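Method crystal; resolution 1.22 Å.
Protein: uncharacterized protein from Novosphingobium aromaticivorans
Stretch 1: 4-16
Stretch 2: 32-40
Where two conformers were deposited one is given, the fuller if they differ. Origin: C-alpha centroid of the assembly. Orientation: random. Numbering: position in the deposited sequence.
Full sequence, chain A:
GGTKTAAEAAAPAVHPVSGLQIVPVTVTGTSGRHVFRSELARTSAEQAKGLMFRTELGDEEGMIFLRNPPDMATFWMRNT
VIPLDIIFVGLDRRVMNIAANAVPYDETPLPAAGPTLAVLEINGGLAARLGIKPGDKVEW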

# COMPACT_ATOMS: atom_id res chain seq x y z
N LYS A 4 -21.01 -5.69 4.21
CA LYS A 4 -20.69 -4.82 3.08
C LYS A 4 -19.90 -3.62 3.58
O LYS A 4 -20.45 -2.76 4.24
CB LYS A 4 -21.95 -4.35 2.37
CG LYS A 4 -21.69 -3.50 1.14
CD LYS A 4 -22.94 -3.17 0.33
CE LYS A 4 -22.60 -2.45 -0.98
NZ LYS A 4 -23.75 -2.27 -1.95
N THR A 5 -18.63 -3.53 3.21
CA THR A 5 -17.81 -2.39 3.64
C THR A 5 -18.07 -1.25 2.65
O THR A 5 -17.79 -1.36 1.45
CB THR A 5 -16.31 -2.73 3.63
OG1 THR A 5 -16.07 -3.98 4.31
CG2 THR A 5 -15.51 -1.62 4.31
N ALA A 6 -18.62 -0.15 3.15
CA ALA A 6 -18.97 0.99 2.29
C ALA A 6 -17.76 1.46 1.45
O ALA A 6 -17.90 1.74 0.26
CB ALA A 6 -19.51 2.13 3.15
N ALA A 7 -16.59 1.48 2.07
CA ALA A 7 -15.36 1.89 1.40
C ALA A 7 -15.00 1.02 0.21
O ALA A 7 -14.38 1.48 -0.75
CB ALA A 7 -14.20 1.92 2.37
N GLU A 8 -15.36 -0.26 0.28
CA GLU A 8 -15.08 -1.16 -0.82
C GLU A 8 -15.96 -0.87 -2.04
O GLU A 8 -15.50 -0.95 -3.19
CB GLU A 8 -15.23 -2.63 -0.40
CG GLU A 8 -14.86 -3.56 -1.56
CD GLU A 8 -14.80 -5.01 -1.23
OE1 GLU A 8 -14.76 -5.41 -0.05
OE2 GLU A 8 -14.77 -5.77 -2.21
N ALA A 9 -17.23 -0.58 -1.77
CA ALA A 9 -18.25 -0.40 -2.80
C ALA A 9 -18.25 1.02 -3.39
O ALA A 9 -18.68 1.20 -4.53
CB ALA A 9 -19.64 -0.72 -2.24
N ALA A 10 -17.75 2.00 -2.65
CA ALA A 10 -17.77 3.38 -3.10
C ALA A 10 -16.94 3.58 -4.37
O ALA A 10 -15.86 3.02 -4.52
CB ALA A 10 -17.29 4.30 -2.01
N ALA A 11 -17.47 4.40 -5.28
CA ALA A 11 -16.81 4.72 -6.54
C ALA A 11 -15.43 5.34 -6.32
O ALA A 11 -15.17 5.96 -5.28
CB ALA A 11 -17.67 5.68 -7.34
N PRO A 12 -14.55 5.20 -7.31
CA PRO A 12 -13.29 5.93 -7.20
C PRO A 12 -13.51 7.43 -7.01
O PRO A 12 -14.53 8.00 -7.45
CB PRO A 12 -12.60 5.63 -8.53
CG PRO A 12 -13.16 4.29 -8.93
CD PRO A 12 -14.60 4.36 -8.53
N ALA A 13 -12.56 8.08 -6.35
CA ALA A 13 -12.61 9.50 -6.07
C ALA A 13 -11.26 10.11 -6.42
O ALA A 13 -10.43 9.45 -7.03
CB ALA A 13 -12.96 9.73 -4.61
N VAL A 14 -11.07 11.37 -6.08
CA VAL A 14 -9.82 12.08 -6.35
C VAL A 14 -9.32 12.71 -5.04
O VAL A 14 -10.06 13.37 -4.32
CB VAL A 14 -9.99 13.17 -7.44
CG1 VAL A 14 -8.67 13.85 -7.73
CG2 VAL A 14 -10.61 12.58 -8.71
N HIS A 15 -8.04 12.52 -4.76
CA HIS A 15 -7.45 13.02 -3.52
C HIS A 15 -7.22 14.53 -3.59
O HIS A 15 -6.67 15.03 -4.58
CB HIS A 15 -6.13 12.31 -3.27
CG HIS A 15 -5.64 12.43 -1.87
ND1 HIS A 15 -4.96 13.53 -1.40
CD2 HIS A 15 -5.78 11.59 -0.82
CE1 HIS A 15 -4.68 13.35 -0.12
NE2 HIS A 15 -5.18 12.19 0.26
N PRO A 16 -7.60 15.26 -2.54
CA PRO A 16 -7.54 16.72 -2.63
C PRO A 16 -6.15 17.33 -2.56
O PRO A 16 -5.97 18.50 -2.94
CB PRO A 16 -8.42 17.19 -1.45
CG PRO A 16 -8.30 16.07 -0.46
CD PRO A 16 -8.31 14.83 -1.31
N GLY A 32 -9.13 -12.43 7.48
CA GLY A 32 -10.35 -11.84 6.98
C GLY A 32 -10.07 -10.93 5.78
O GLY A 32 -9.09 -11.13 5.06
N ARG A 33 -10.95 -9.95 5.59
CA ARG A 33 -10.90 -9.04 4.47
C ARG A 33 -10.77 -7.63 4.99
O ARG A 33 -11.59 -7.19 5.79
CB ARG A 33 -12.14 -9.19 3.57
CG ARG A 33 -12.17 -8.27 2.34
CD ARG A 33 -13.40 -8.59 1.53
NE ARG A 33 -13.46 -8.01 0.19
CZ ARG A 33 -12.93 -8.55 -0.91
NH1 ARG A 33 -12.16 -9.62 -0.82
NH2 ARG A 33 -13.20 -8.02 -2.10
N HIS A 34 -9.74 -6.94 4.51
CA HIS A 34 -9.43 -5.55 4.89
C HIS A 34 -9.55 -4.67 3.67
O HIS A 34 -9.24 -5.12 2.56
CB HIS A 34 -8.00 -5.46 5.44
CG HIS A 34 -7.72 -6.48 6.49
ND1 HIS A 34 -8.12 -6.32 7.80
CD2 HIS A 34 -7.14 -7.69 6.40
CE1 HIS A 34 -7.77 -7.40 8.48
NE2 HIS A 34 -7.16 -8.24 7.66
N VAL A 35 -9.96 -3.43 3.88
CA VAL A 35 -10.25 -2.51 2.78
C VAL A 35 -9.56 -1.17 3.03
O VAL A 35 -9.68 -0.61 4.12
CB VAL A 35 -11.80 -2.24 2.66
CG1 VAL A 35 -12.07 -1.34 1.46
CG2 VAL A 35 -12.55 -3.54 2.53
N PHE A 36 -8.84 -0.67 2.03
CA PHE A 36 -8.13 0.60 2.09
C PHE A 36 -8.54 1.46 0.91
O PHE A 36 -8.37 1.04 -0.22
CB PHE A 36 -6.62 0.38 2.11
CG PHE A 36 -6.18 -0.51 3.22
CD1 PHE A 36 -5.98 -0.01 4.49
CD2 PHE A 36 -6.01 -1.88 3.03
CE1 PHE A 36 -5.59 -0.83 5.54
CE2 PHE A 36 -5.64 -2.72 4.06
CZ PHE A 36 -5.41 -2.20 5.32
N ARG A 37 -8.98 2.69 1.17
CA ARG A 37 -9.18 3.67 0.11
C ARG A 37 -7.80 4.24 -0.23
O ARG A 37 -7.22 4.96 0.59
CB ARG A 37 -10.11 4.79 0.56
CG ARG A 37 -11.49 4.41 0.99
CD ARG A 37 -12.32 3.97 -0.12
NE ARG A 37 -12.49 4.99 -1.17
CZ ARG A 37 -13.20 4.80 -2.28
NH1 ARG A 37 -13.80 3.62 -2.51
NH2 ARG A 37 -13.28 5.78 -3.19
N SER A 38 -7.29 3.90 -1.40
CA SER A 38 -5.89 4.10 -1.71
C SER A 38 -5.66 5.03 -2.89
O SER A 38 -6.19 4.84 -3.96
CB SER A 38 -5.26 2.73 -2.01
OG SER A 38 -5.41 1.86 -0.91
N GLU A 39 -4.81 6.03 -2.68
CA GLU A 39 -4.30 6.82 -3.80
C GLU A 39 -3.52 5.92 -4.74
O GLU A 39 -2.71 5.11 -4.27
CB GLU A 39 -3.37 7.89 -3.26
CG GLU A 39 -4.10 9.07 -2.60
CD GLU A 39 -3.11 9.94 -1.87
OE1 GLU A 39 -2.54 10.84 -2.52
OE2 GLU A 39 -2.82 9.68 -0.66
N LEU A 40 -3.69 6.11 -6.05
CA LEU A 40 -3.06 5.27 -7.05
C LEU A 40 -1.88 6.01 -7.66
O LEU A 40 -2.05 7.01 -8.36
CB LEU A 40 -4.10 4.91 -8.12
CG LEU A 40 -3.77 3.78 -9.10
CD1 LEU A 40 -5.00 3.50 -9.98
CD2 LEU A 40 -2.56 4.13 -9.95

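Residues 4-16 carry a short helix, 6-9, and lie against the strand 32-40. The contact buries 495 Å², both sides summed. Three residues cover the most surface: Arg37, Val35 and Glu8. No backbone-to-backbone hydrogen bond joins the two stretches, so strand side chains do the holding.

Arg37 is the largest contributor. Its CA-to-CB bond points sideways, but its end comes nearer to the first stretch. The first three chi angles are all m, which folds the chain round, and the guanidinium reaches the backbone where the helix ends. There it makes three hydrogen bonds to carbonyl oxygens. Arg37 NH1 donates to Ala7 O at 2.8 Å and to Ala10 O at 2.9 Å. Arg37 NH2 donates to Ala11 O at 2.8 Å. All three oxygens lie at the edge of the guanidinium, near its plane, where its N-H groups point. Ala7 belongs to the helix, while Ala10 is the first residue after it to leave helical phi/psi. The arginine therefore ties the helix to the segment that follows. Arginine suits the place because one planar group offers several donors to carbonyls that face in from different residues. Its aliphatic part is used as well: Arg37 CD packs 3.7 Å from Ala7 CB. Ala10 CB lies 3.6 Å from Arg37 NH1.

Val35 is the apolar centre. It points toward the first stretch, with chi1 at t, and meets the first turn of the helix. Val35 CG1 lies 3.7 Å from Glu8 N and 4.0 Å from Ala7 CB. Val35 CG2 lies 4.0 Å from Thr5 CG2. The branched side chain brings both of its methyl groups into contact with the first stretch. Glu8 N is not left without a partner, since it donates to Thr5 O at 2.9 Å within the first stretch.

Glu8 makes the charged contact. Its CA-to-CB bond points away overall, but the extended side chain, with chi1 and chi2 both t, brings the carboxylate nearer to the strand. The CA-to-CB bond of Arg33 points toward the first stretch, and its side chain is also extended, with chi1 to chi3 all t. The two groups form a two-pronged salt bridge. Arg33 NE donates to Glu8 OE1 at 2.9 Å, and Arg33 NH2 donates to Glu8 OE2 at 2.7 Å. Both N-H...O angles are close to straight, as expected when a carboxylate meets the edge of a guanidinium squarely. Val35 CG2 lies 3.9 Å from Glu8 OE1.

A separate contact lies further along. His15 and Glu39 point toward each other's stretches. Glu39 CD sits over one face of the His15 ring, 3.3 Å from His15 CD2. Glu39 is buried, but its carboxylate oxygens both have hydrogen-bond partners outside this contact.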